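Local coordinates for protein putative alpha-L-fucosidase (Bacteroides thetaiotaomicron VPI-5482, PDB 3GZA) that probably hydrolyses alpha-L-fucosidic bonds, as a bacterial member of glycoside hydrolase family 29, at residues N42-P47 against T81-F86; S91-Y96 against K159-K164; I131-N134 against H140-K143; D186-R189 against P193-E196. One frame throughout, in Å; residues are numbered along the deposited sequence.

Contact 1 (N42-P47 against T81-F86); sequences NNRINP and THETGF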
loop_
_atom_site.group_PDB
_atom_site.type_symbol
_atom_site.label_atom_id
_atom_site.label_comp_id
_atom_site.label_asym_id
_atom_site.label_seq_id
_atom_site.Cartn_x
_atom_site.Cartn_y
_atom_site.Cartn_z
ATOM N N ASN A 42 12.449 -14.529 -6.335
ATOM C CA ASN A 42 12.468 -13.150 -6.819
ATOM C C ASN A 42 11.176 -12.432 -6.483
ATOM O O ASN A 42 11.175 -11.295 -6.003
ATOM C CB ASN A 42 12.729 -13.174 -8.316
ATOM C CG ASN A 42 12.812 -11.785 -8.938
ATOM O OD1 ASN A 42 11.810 -11.070 -9.106
ATOM N ND2 ASN A 42 14.024 -11.423 -9.334
ATOM N N ASN A 43 10.059 -13.079 -6.750
ATOM C CA ASN A 43 8.756 -12.451 -6.515
ATOM C C ASN A 43 8.548 -12.047 -5.073
ATOM O O ASN A 43 7.891 -11.021 -4.805
ATOM C CB ASN A 43 7.616 -13.394 -6.916
ATOM C CG ASN A 43 6.274 -12.744 -6.861
ATOM O OD1 ASN A 43 6.018 -11.715 -7.541
ATOM N ND2 ASN A 43 5.372 -13.327 -6.096
ATOM N N ARG A 44 9.007 -12.863 -4.122
ATOM C CA ARG A 44 8.787 -12.574 -2.697
ATOM C C ARG A 44 9.536 -11.327 -2.254
ATOM O O ARG A 44 9.105 -10.689 -1.303
ATOM C CB ARG A 44 9.239 -13.767 -1.849
ATOM C CG ARG A 44 8.353 -14.987 -1.956
ATOM C CD ARG A 44 9.044 -16.235 -1.364
ATOM N NE ARG A 44 8.115 -17.332 -1.271
ATOM C CZ ARG A 44 8.436 -18.516 -0.730
ATOM N NH1 ARG A 44 9.654 -18.741 -0.353
ATOM N NH2 ARG A 44 7.523 -19.462 -0.595
ATOM N N ILE A 45 10.604 -10.951 -2.950
ATOM C CA ILE A 45 11.463 -9.852 -2.462
ATOM C C ILE A 45 11.668 -8.697 -3.445
ATOM O O ILE A 45 12.482 -7.814 -3.199
ATOM C CB ILE A 45 12.800 -10.361 -1.874
ATOM C CG1 ILE A 45 13.699 -10.924 -2.974
ATOM C CG2 ILE A 45 12.566 -11.381 -0.740
ATOM C CD1 ILE A 45 15.158 -11.145 -2.479
ATOM N N ASN A 46 10.872 -8.651 -4.506
ATOM C CA ASN A 46 10.934 -7.583 -5.525
ATOM C C ASN A 46 9.516 -7.062 -5.735
ATOM O O ASN A 46 8.729 -7.680 -6.444
ATOM C CB ASN A 46 11.512 -8.113 -6.834
ATOM C CG ASN A 46 12.980 -8.313 -6.785
ATOM O OD1 ASN A 46 13.759 -7.401 -7.102
ATOM N ND2 ASN A 46 13.401 -9.562 -6.458
ATOM N N PRO A 47 9.155 -5.953 -5.066
ATOM C CA PRO A 47 7.813 -5.463 -5.225
ATOM C C PRO A 47 7.478 -5.221 -6.724
ATOM O O PRO A 47 8.346 -4.876 -7.539
ATOM C CB PRO A 47 7.826 -4.144 -4.435
ATOM C CG PRO A 47 8.923 -4.287 -3.465
ATOM C CD PRO A 47 9.968 -5.097 -4.183
ATOM N N THR A 81 -4.827 -13.185 -1.433
ATOM C CA THR A 81 -3.451 -12.640 -1.497
ATOM C C THR A 81 -2.498 -13.843 -1.609
ATOM O O THR A 81 -2.889 -15.004 -1.358
ATOM C CB THR A 81 -2.972 -11.887 -0.275
ATOM O OG1 THR A 81 -2.945 -12.782 0.880
ATOM C CG2 THR A 81 -3.870 -10.661 0.027
ATOM N N HIS A 82 -1.257 -13.552 -1.996
ATOM C CA HIS A 82 -0.248 -14.561 -2.142
ATOM C C HIS A 82 1.064 -13.990 -1.623
ATOM O O HIS A 82 1.269 -13.986 -0.407
ATOM C CB HIS A 82 -0.235 -15.191 -3.536
ATOM C CG HIS A 82 0.673 -16.358 -3.644
ATOM N ND1 HIS A 82 1.909 -16.270 -4.219
ATOM C CD2 HIS A 82 0.540 -17.637 -3.222
ATOM C CE1 HIS A 82 2.509 -17.446 -4.161
ATOM N NE2 HIS A 82 1.707 -18.299 -3.533
ATOM N N GLU A 83 1.960 -13.498 -2.496
ATOM C CA GLU A 83 3.242 -12.981 -2.088
ATOM C C GLU A 83 3.486 -11.510 -2.382
ATOM O O GLU A 83 4.323 -10.910 -1.740
ATOM C CB GLU A 83 4.366 -13.764 -2.782
ATOM C CG GLU A 83 4.482 -15.235 -2.327
ATOM C CD GLU A 83 5.301 -16.094 -3.276
ATOM O OE1 GLU A 83 5.500 -15.705 -4.464
ATOM O OE2 GLU A 83 5.669 -17.199 -2.867
ATOM N N THR A 84 2.772 -10.908 -3.326
ATOM C CA THR A 84 3.072 -9.508 -3.680
ATOM C C THR A 84 2.505 -8.532 -2.668
ATOM O O THR A 84 2.923 -7.390 -2.619
ATOM C CB THR A 84 2.534 -9.107 -5.056
ATOM O OG1 THR A 84 1.095 -9.044 -5.020
ATOM C CG2 THR A 84 3.036 -10.062 -6.176
ATOM N N GLY A 85 1.524 -9.006 -1.914
ATOM C CA GLY A 85 0.737 -8.198 -1.024
ATOM C C GLY A 85 -0.565 -7.724 -1.633
ATOM O O GLY A 85 -1.371 -7.177 -0.880
ATOM N N PHE A 86 -0.779 -7.900 -2.946
ATOM C CA PHE A 86 -1.949 -7.395 -3.612
ATOM C C PHE A 86 -3.126 -8.246 -3.268
ATOM O O PHE A 86 -3.025 -9.470 -3.299
ATOM C CB PHE A 86 -1.740 -7.487 -5.096
ATOM C CG PHE A 86 -2.797 -6.764 -5.904
ATOM C CD1 PHE A 86 -2.830 -5.386 -5.931
ATOM C CD2 PHE A 86 -3.712 -7.475 -6.632
ATOM C CE1 PHE A 86 -3.735 -4.697 -6.682
ATOM C CE2 PHE A 86 -4.653 -6.793 -7.385
ATOM C CZ PHE A 86 -4.669 -5.404 -7.404
HETATM O O HOH W 1 2.442 -14.055 -5.765
HETATM O O HOH W 2 4.560 -18.847 -1.035
#
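The Glu83 carboxylate reaches to Asn43 and Arg44, neighbours on helix 40-45, and offers one oxygen to each from a different direction. Asn43 ND2 donates to Glu83 OE1 over 2.9 Å, within its own amide plane and along the anti lone pair, the one facing away from OE2; the amide and carboxylate planes are turned 43° apart. Arg44 comes in steeply instead. Its NE makes a salt bridge of 2.9 Å with Glu83 OE2 from well above the carboxylate plane, guanidinium and carboxylate standing at 76°, while Arg44 CG rests 3.5 Å from Glu83 CD. Glu83 gets there with CG anti to its carbonyl carbon (chi1 -67°) and an extended chain. Thr84 adds a lighter touch, its CG2 methyl 3.7 Å from Asn43 OD1. The 81-86 loop follows strand 75-79 of the TIM barrel and so belongs to the C-terminal rim of the parallel strands, where barrel enzymes of this kind keep their active sites. Around the buried carboxylate, Tyr38 OH also bonds OE1 and Gln40 NE2 bonds OE2, and Trp133 forms a cation-pi pair with Arg44. Water 2 closes a second path between the charges: it accepts from Arg44 NH2 and donates to Glu83 OE2 at 2.7 Å. Water 1 sits in the plane of the His82 ring, 2.8 Å from His82 ND1, and takes a weak bond from Asn43 ND2. Thr84 OG1, also bonded to Asp29, accepts from Phe86 N at 3.0 Å in an ST turn.

Contact 2 (S91-Y96 against K159-K164); sequences SDVNPY and KRLCEK. With EDO (1,2-ethanediol), chain K.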
loop_
_atom_site.group_PDB
_atom_site.type_symbol
_atom_site.label_atom_id
_atom_site.label_comp_id
_atom_site.label_asym_id
_atom_site.label_seq_id
_atom_site.Cartn_x
_atom_site.Cartn_y
_atom_site.Cartn_z
ATOM N N SER A 91 -10.937 -4.196 -0.389
ATOM C CA SER A 91 -10.565 -4.128 1.025
ATOM C C SER A 91 -10.537 -2.686 1.505
ATOM O O SER A 91 -10.259 -1.780 0.726
ATOM C CB SER A 91 -9.145 -4.681 1.242
ATOM O OG SER A 91 -8.767 -4.658 2.610
ATOM N N ASP A 92 -10.905 -2.509 2.768
ATOM C CA ASP A 92 -10.836 -1.207 3.440
ATOM C C ASP A 92 -9.637 -1.088 4.388
ATOM O O ASP A 92 -9.530 -0.114 5.148
ATOM C CB ASP A 92 -12.123 -0.998 4.199
ATOM C CG ASP A 92 -13.330 -1.074 3.284
ATOM O OD1 ASP A 92 -13.331 -0.344 2.260
ATOM O OD2 ASP A 92 -14.294 -1.830 3.602
ATOM N N VAL A 93 -8.767 -2.095 4.348
ATOM C CA VAL A 93 -7.597 -2.135 5.212
ATOM C C VAL A 93 -6.311 -2.364 4.478
ATOM O O VAL A 93 -5.270 -1.830 4.913
ATOM C CB VAL A 93 -7.771 -3.147 6.408
ATOM C CG1 VAL A 93 -9.021 -2.783 7.224
ATOM C CG2 VAL A 93 -7.877 -4.595 5.902
ATOM N N ASN A 94 -6.353 -3.146 3.405
ATOM C CA ASN A 94 -5.185 -3.313 2.533
ATOM C C ASN A 94 -5.427 -2.445 1.302
ATOM O O ASN A 94 -6.259 -2.808 0.489
ATOM C CB ASN A 94 -5.098 -4.756 2.072
ATOM C CG ASN A 94 -3.921 -4.994 1.124
ATOM O OD1 ASN A 94 -3.132 -4.106 0.873
ATOM N ND2 ASN A 94 -3.870 -6.182 0.529
ATOM N N PRO A 95 -4.770 -1.286 1.186
ATOM C CA PRO A 95 -5.032 -0.378 0.047
ATOM C C PRO A 95 -4.484 -0.939 -1.270
ATOM O O PRO A 95 -4.870 -0.484 -2.362
ATOM C CB PRO A 95 -4.259 0.896 0.416
ATOM C CG PRO A 95 -3.134 0.380 1.339
ATOM C CD PRO A 95 -3.720 -0.793 2.078
ATOM N N TYR A 96 -3.588 -1.924 -1.163
ATOM C CA TYR A 96 -2.993 -2.580 -2.324
ATOM C C TYR A 96 -3.890 -3.711 -2.764
ATOM O O TYR A 96 -3.666 -4.893 -2.475
ATOM C CB TYR A 96 -1.638 -3.150 -1.930
ATOM C CG TYR A 96 -0.688 -3.494 -3.034
ATOM C CD1 TYR A 96 -0.477 -2.641 -4.113
ATOM C CD2 TYR A 96 0.098 -4.637 -2.972
ATOM C CE1 TYR A 96 0.488 -2.911 -5.085
ATOM C CE2 TYR A 96 1.037 -4.905 -3.964
ATOM C CZ TYR A 96 1.225 -4.047 -4.999
ATOM O OH TYR A 96 2.243 -4.268 -5.916
ATOM N N LYS A 159 0.379 -7.725 12.184
ATOM C CA LYS A 159 -0.527 -8.723 12.717
ATOM C C LYS A 159 -1.992 -8.213 12.703
ATOM O O LYS A 159 -2.900 -8.950 12.331
ATOM C CB LYS A 159 -0.098 -9.120 14.134
ATOM C CG LYS A 159 1.166 -10.016 14.126
ATOM C CD LYS A 159 1.955 -10.117 15.417
ATOM C CE LYS A 159 1.182 -10.643 16.555
ATOM N NZ LYS A 159 2.133 -10.767 17.736
ATOM N N ARG A 160 -2.195 -6.980 13.131
ATOM C CA ARG A 160 -3.550 -6.412 13.106
ATOM C C ARG A 160 -4.045 -6.275 11.702
ATOM O O ARG A 160 -5.225 -6.476 11.449
ATOM C CB ARG A 160 -3.612 -5.061 13.845
ATOM C CG ARG A 160 -3.522 -5.188 15.383
ATOM C CD ARG A 160 -3.731 -3.853 16.042
ATOM N NE ARG A 160 -2.664 -2.909 15.806
ATOM C CZ ARG A 160 -1.554 -2.824 16.550
ATOM N NH1 ARG A 160 -1.330 -3.622 17.600
ATOM N NH2 ARG A 160 -0.646 -1.958 16.224
ATOM N N LEU A 161 -3.177 -5.886 10.767
ATOM C CA LEU A 161 -3.601 -5.729 9.366
ATOM C C LEU A 161 -4.119 -7.072 8.867
ATOM O O LEU A 161 -5.182 -7.176 8.219
ATOM C CB LEU A 161 -2.431 -5.274 8.504
ATOM C CG LEU A 161 -2.713 -5.250 6.994
ATOM C CD1 LEU A 161 -3.783 -4.198 6.553
ATOM C CD2 LEU A 161 -1.424 -5.083 6.176
ATOM N N CYS A 162 -3.362 -8.125 9.175
ATOM C CA CYS A 162 -3.749 -9.468 8.737
ATOM C C CYS A 162 -5.043 -9.906 9.374
ATOM O O CYS A 162 -5.933 -10.476 8.705
ATOM C CB CYS A 162 -2.647 -10.459 9.056
ATOM S SG CYS A 162 -1.159 -10.180 8.031
ATOM N N GLU A 163 -5.188 -9.651 10.663
ATOM C CA GLU A 163 -6.442 -9.930 11.399
ATOM C C GLU A 163 -7.614 -9.209 10.704
ATOM O O GLU A 163 -8.697 -9.794 10.505
ATOM C CB GLU A 163 -6.329 -9.515 12.861
ATOM C CG GLU A 163 -5.358 -10.416 13.639
ATOM C CD GLU A 163 -4.857 -9.857 14.929
ATOM O OE1 GLU A 163 -5.320 -8.780 15.344
ATOM O OE2 GLU A 163 -3.964 -10.489 15.533
ATOM N N LYS A 164 -7.392 -7.949 10.347
ATOM C CA LYS A 164 -8.457 -7.193 9.673
ATOM C C LYS A 164 -8.790 -7.733 8.280
ATOM O O LYS A 164 -9.971 -7.789 7.924
ATOM C CB LYS A 164 -8.127 -5.713 9.629
ATOM C CG LYS A 164 -8.243 -5.030 10.986
ATOM C CD LYS A 164 -7.836 -3.590 10.868
ATOM C CE LYS A 164 -8.016 -2.795 12.140
ATOM N NZ LYS A 164 -7.534 -1.374 11.860
HETATM C C1 EDO K . -3.680 -2.474 11.319
HETATM O O1 EDO K . -4.759 -2.028 12.231
HETATM C C2 EDO K . -4.251 -2.155 9.904
HETATM O O2 EDO K . -3.982 -0.842 9.499
#
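Val93 presses its side chain onto the helical pair Leu161 and Lys164, and the close fit lies on the Leu161 side. There, with CG anti to the backbone N (chi1 173°), Leu161 swings its CD1 methyl up to the loop backbone, 3.2 Å from Val93 O and 4.1 Å from Val93 CB. The two valine methyls, CG1 and CG2, both face Lys164 CB, each 3.9 Å away. No hydrogen bond spans the two segments; the loop is shaped from within, Ser91 OG accepting from Val93 N and, at 3.0 Å, from Asn94 N, an ST turn and ST motif together. The looser side begins along the extended Lys164 chain, which passes Val93 CG1 and ends with NZ bonded 2.9 Å to O1 of a 1,2-ethanediol, probably picked up from the crystallisation liquor. This molecule also bonds Glu49 of the second subunit, whose carboxylate forms a salt bridge with Arg160. Asn94 ND2 is hydrogen-bonded to Gly85 O, while Glu168, further along the same helix, holds Ser91 OG and Asp92 N. The contact thus lays the long loop between strand 75-79 and helix 110-121 across the outer helix 148-171 of the barrel, beside the subunit interface.

Contact 3 (I131-N134 against H140-K143); sequences IRWN and HNFK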
loop_
_atom_site.group_PDB
_atom_site.type_symbol
_atom_site.label_atom_id
_atom_site.label_comp_id
_atom_site.label_asym_id
_atom_site.label_seq_id
_atom_site.Cartn_x
_atom_site.Cartn_y
_atom_site.Cartn_z
ATOM N N ILE A 131 -0.042 -14.475 4.071
ATOM C CA ILE A 131 0.459 -13.470 5.018
ATOM C C ILE A 131 1.945 -13.656 5.338
ATOM O O ILE A 131 2.548 -12.841 6.027
ATOM C CB ILE A 131 -0.328 -13.496 6.373
ATOM C CG1 ILE A 131 -0.124 -14.791 7.167
ATOM C CG2 ILE A 131 -1.803 -13.275 6.137
ATOM C CD1 ILE A 131 -0.707 -14.690 8.515
ATOM N N ARG A 132 2.550 -14.738 4.825
ATOM C CA ARG A 132 3.924 -15.072 5.136
ATOM C C ARG A 132 4.944 -14.216 4.379
ATOM O O ARG A 132 6.027 -13.911 4.914
ATOM C CB ARG A 132 4.130 -16.566 4.806
ATOM C CG ARG A 132 5.482 -17.102 5.138
ATOM C CD ARG A 132 5.563 -18.612 5.008
ATOM N NE ARG A 132 6.841 -19.102 5.547
ATOM C CZ ARG A 132 7.423 -20.251 5.188
ATOM N NH1 ARG A 132 6.845 -21.052 4.313
ATOM N NH2 ARG A 132 8.568 -20.628 5.720
ATOM N N TRP A 133 4.610 -13.893 3.148
ATOM C CA TRP A 133 5.439 -13.066 2.282
ATOM C C TRP A 133 4.589 -11.897 1.773
ATOM O O TRP A 133 3.450 -12.068 1.326
ATOM C CB TRP A 133 5.938 -13.866 1.062
ATOM C CG TRP A 133 6.323 -15.270 1.388
ATOM C CD1 TRP A 133 5.527 -16.371 1.254
ATOM C CD2 TRP A 133 7.566 -15.731 1.954
ATOM N NE1 TRP A 133 6.192 -17.486 1.721
ATOM C CE2 TRP A 133 7.444 -17.127 2.142
ATOM C CE3 TRP A 133 8.778 -15.119 2.286
ATOM C CZ2 TRP A 133 8.481 -17.894 2.653
ATOM C CZ3 TRP A 133 9.811 -15.884 2.804
ATOM C CH2 TRP A 133 9.635 -17.275 3.003
ATOM N N ASN A 134 5.124 -10.675 1.864
ATOM C CA ASN A 134 4.466 -9.493 1.306
ATOM C C ASN A 134 5.570 -8.591 0.829
ATOM O O ASN A 134 6.289 -7.968 1.631
ATOM C CB ASN A 134 3.601 -8.823 2.363
ATOM C CG ASN A 134 2.830 -7.649 1.821
ATOM O OD1 ASN A 134 3.350 -6.883 0.955
ATOM N ND2 ASN A 134 1.550 -7.489 2.296
ATOM N N HIS A 140 8.856 -10.977 5.373
ATOM C CA HIS A 140 9.573 -12.144 4.867
ATOM C C HIS A 140 9.452 -13.213 5.938
ATOM O O HIS A 140 9.882 -13.002 7.064
ATOM C CB HIS A 140 11.038 -11.788 4.640
ATOM C CG HIS A 140 11.796 -12.757 3.754
ATOM N ND1 HIS A 140 11.548 -12.860 2.399
ATOM C CD2 HIS A 140 12.808 -13.611 4.017
ATOM C CE1 HIS A 140 12.385 -13.745 1.869
ATOM N NE2 HIS A 140 13.156 -14.221 2.828
ATOM N N ASN A 141 8.915 -14.361 5.560
ATOM C CA ASN A 141 8.751 -15.477 6.491
ATOM C C ASN A 141 8.059 -15.038 7.770
ATOM O O ASN A 141 8.543 -15.290 8.876
ATOM C CB ASN A 141 10.075 -16.123 6.761
ATOM C CG ASN A 141 9.937 -17.475 7.482
ATOM O OD1 ASN A 141 8.907 -18.166 7.383
ATOM N ND2 ASN A 141 10.988 -17.830 8.250
ATOM N N PHE A 142 6.937 -14.323 7.556
ATOM C CA PHE A 142 6.057 -13.777 8.588
ATOM C C PHE A 142 6.568 -12.543 9.296
ATOM O O PHE A 142 5.803 -11.941 10.038
ATOM C CB PHE A 142 5.705 -14.801 9.682
ATOM C CG PHE A 142 5.049 -16.065 9.172
ATOM C CD1 PHE A 142 3.754 -16.048 8.719
ATOM C CD2 PHE A 142 5.746 -17.250 9.084
ATOM C CE1 PHE A 142 3.141 -17.224 8.256
ATOM C CE2 PHE A 142 5.140 -18.430 8.612
ATOM C CZ PHE A 142 3.836 -18.389 8.178
ATOM N N LYS A 143 7.836 -12.183 9.097
ATOM C CA LYS A 143 8.471 -11.115 9.871
ATOM C C LYS A 143 8.637 -9.812 9.120
ATOM O O LYS A 143 9.116 -9.817 8.016
ATOM C CB LYS A 143 9.878 -11.567 10.261
ATOM C CG LYS A 143 9.982 -12.643 11.307
ATOM C CD LYS A 143 11.481 -12.918 11.744
#
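Arg132 and Phe142 meet through both backbone and side chain. Among the hydrogen bonds, Phe142 N donates to Arg132 O at 2.8 Å. The Arg132 guanidinium grips Asn141 side-on: NE at 2.9 Å and NH2 at 3.0 Å both point to Asn141 OD1, which lies in the guanidinium plane, and both arrive from the same face of the amide, so that this oxygen and the Trp133 ring against one face hold the group in its orientation. Aromatic contacts come next. Arg132 CG makes a CH-pi contact over the centre of the Phe142 ring, 3.7 Å from its centroid, and its other side faces the Trp133 indole, so the extended arginine chain (CG anti to N, chi1 -177°) runs between two rings. The far edge of Trp133 points CZ3 at the centre of the His140 ring in a T-shaped pair, planes at 74° and centroids 4.8 Å apart. Purely apolar packing is slight: in the conformer given, Ile131 CG1 meets the edge of Phe142 at CE1, 4.2 Å away, a contact the second conformer may not share. Phe142 O is further held by Gln155 of helix 148-171. His140 and Lys143 bond each other's backbone in both directions around a type I' turn, the tight two-residue turn of a beta hairpin, here built on short strands 139-140 and 143-144 in the loop that follows strand 124-129 of the TIM barrel.

Contact 4 (D186-R189 against P193-E196); sequences DDPR and PDVE. With EDO (1,2-ethanediol), chain E.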
loop_
_atom_site.group_PDB
_atom_site.type_symbol
_atom_site.label_atom_id
_atom_site.label_comp_id
_atom_site.label_asym_id
_atom_site.label_seq_id
_atom_site.Cartn_x
_atom_site.Cartn_y
_atom_site.Cartn_z
ATOM N N ASP A 186 1.525 -19.194 11.300
ATOM C CA ASP A 186 2.562 -19.162 12.327
ATOM C C ASP A 186 1.989 -19.203 13.770
ATOM O O ASP A 186 1.086 -20.001 14.065
ATOM C CB ASP A 186 3.487 -17.966 12.020
ATOM C CG ASP A 186 4.794 -18.006 12.771
ATOM O OD1 ASP A 186 5.627 -18.915 12.571
ATOM O OD2 ASP A 186 5.018 -17.103 13.628
ATOM N N ASP A 187 2.512 -18.352 14.650
ATOM C CA ASP A 187 2.268 -18.451 16.073
ATOM C C ASP A 187 1.686 -17.138 16.589
ATOM O O ASP A 187 2.367 -16.130 16.567
ATOM C CB ASP A 187 3.620 -18.768 16.761
ATOM C CG ASP A 187 3.530 -18.912 18.241
ATOM O OD1 ASP A 187 2.469 -18.621 18.867
ATOM O OD2 ASP A 187 4.565 -19.349 18.852
ATOM N N PRO A 188 0.439 -17.159 17.091
ATOM C CA PRO A 188 -0.188 -15.924 17.514
ATOM C C PRO A 188 0.431 -15.287 18.727
ATOM O O PRO A 188 0.086 -14.144 19.029
ATOM C CB PRO A 188 -1.644 -16.352 17.756
ATOM C CG PRO A 188 -1.589 -17.768 18.026
ATOM C CD PRO A 188 -0.465 -18.318 17.244
ATOM N N ARG A 189 1.293 -16.001 19.441
ATOM C CA ARG A 189 1.984 -15.477 20.617
ATOM C C ARG A 189 3.286 -14.806 20.189
ATOM O O ARG A 189 3.988 -14.225 21.011
ATOM C CB ARG A 189 2.247 -16.587 21.684
ATOM C CG ARG A 189 0.950 -16.952 22.487
ATOM C CD ARG A 189 0.938 -18.308 23.216
ATOM N NE ARG A 189 1.154 -19.357 22.235
ATOM C CZ ARG A 189 0.243 -19.754 21.300
ATOM N NH1 ARG A 189 -1.016 -19.341 21.239
ATOM N NH2 ARG A 189 0.598 -20.626 20.424
ATOM N N PRO A 193 -0.499 -13.644 13.222
ATOM C CA PRO A 193 -1.713 -12.927 13.585
ATOM C C PRO A 193 -2.636 -13.819 14.352
ATOM O O PRO A 193 -2.612 -15.048 14.140
ATOM C CB PRO A 193 -2.298 -12.559 12.225
ATOM C CG PRO A 193 -1.893 -13.612 11.350
ATOM C CD PRO A 193 -0.488 -13.964 11.796
ATOM N N ASP A 194 -3.485 -13.239 15.204
ATOM C CA ASP A 194 -4.343 -14.026 16.050
ATOM C C ASP A 194 -5.667 -14.244 15.300
ATOM O O ASP A 194 -6.705 -13.617 15.574
ATOM C CB ASP A 194 -4.544 -13.340 17.372
ATOM C CG ASP A 194 -5.094 -14.276 18.454
ATOM O OD1 ASP A 194 -5.305 -15.496 18.174
ATOM O OD2 ASP A 194 -5.364 -13.780 19.563
ATOM N N VAL A 195 -5.598 -15.199 14.365
ATOM C CA VAL A 195 -6.686 -15.444 13.420
ATOM C C VAL A 195 -7.676 -16.548 13.771
ATOM O O VAL A 195 -8.803 -16.540 13.284
ATOM C CB VAL A 195 -6.136 -15.679 11.975
ATOM C CG1 VAL A 195 -5.553 -14.345 11.412
ATOM C CG2 VAL A 195 -5.059 -16.797 11.935
ATOM N N GLU A 196 -7.287 -17.492 14.614
ATOM C CA GLU A 196 -8.173 -18.599 14.902
ATOM C C GLU A 196 -9.458 -18.091 15.564
ATOM O O GLU A 196 -10.548 -18.548 15.191
ATOM C CB GLU A 196 -7.492 -19.700 15.743
ATOM C CG GLU A 196 -8.361 -20.910 15.821
ATOM C CD GLU A 196 -8.017 -21.856 16.952
ATOM O OE1 GLU A 196 -6.923 -21.744 17.582
ATOM O OE2 GLU A 196 -8.877 -22.738 17.221
HETATM C C1 EDO E . -3.218 -15.495 21.729
HETATM O O1 EDO E . -2.587 -16.789 21.690
HETATM C C2 EDO E . -2.228 -14.377 21.463
HETATM O O2 EDO E . -1.804 -13.775 22.711
#
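Within the beta-alpha loop that joins barrel strand 178-181 to helix 196-202, the Pro188 ring packs against the backbone and carboxylate of Asp194, folding the loop back on itself. Pro188 CB does nearly all the touching: it lies 3.8 Å from Asp194 OD1, 4.0 Å from Asp194 CA and 4.0 Å from Pro193 O. No hydrogen bond or salt bridge joins the two segments; van der Waals contact alone does. Asp194 sets its CG anti to the backbone N (chi1 -163°), which leaves OD1 beside Pro188 CB. Each limb is shaped by its own turn. On one, Asp187 OD1 accepts from Arg189 N at 2.9 Å in an Asx turn, the N-H coming from above the carboxylate plane. In the one of two deposited conformers described here, Arg189 NH2 is 3.2 Å from the same oxygen, a contact of charges only, the oxygen lying well out of the guanidinium plane. That conformer also gives Arg189 a salt bridge with Asp213 and a weak bond, 3.0 Å, from NH1 to O1 of a 1,2-ethanediol. The diol, probably from the crystallisation liquor, lies beside both segments, its C1 3.5 Å from Asp194 OD2. On the other limb Asp194 is the centre of an inverse gamma turn, closed by a weak bond from Val195 N to Pro193 O. Pro193 rests on Cys162 and Glu163 of helix 148-171. Asx turn, proline packing and gamma turn together make a compact irregular link of the beta-alpha type that forms the C-terminal rim of a TIM barrel.

Overall arrangement
Segment 81-86 of contact 1, contact 3 and contact 4 belong to loops at the C-terminal ends of successive parallel barrel strands, 75-79, 124-129 and 178-181, while 42-47 comes from the connection after strand 22-26; contact 2 reaches outward from the loop after 75-79. Contacts 1 and 3 are the nearest pair, centres about 9 Å apart, with Ile45 CG2 packed 3.5 Å from His140 CE1. A bound HEPES molecule lies about 6 Å from the Arg44 and Arg132 side chains, consistent with a pocket at this rim; the sodium ion is about 8 Å from the Asn43 side chain. Helix 148-171 ties contact 2 to contact 4, Glu163 OE2 meeting Asp194 N at 2.8 Å. Contacts 1 and 2 touch the second subunit.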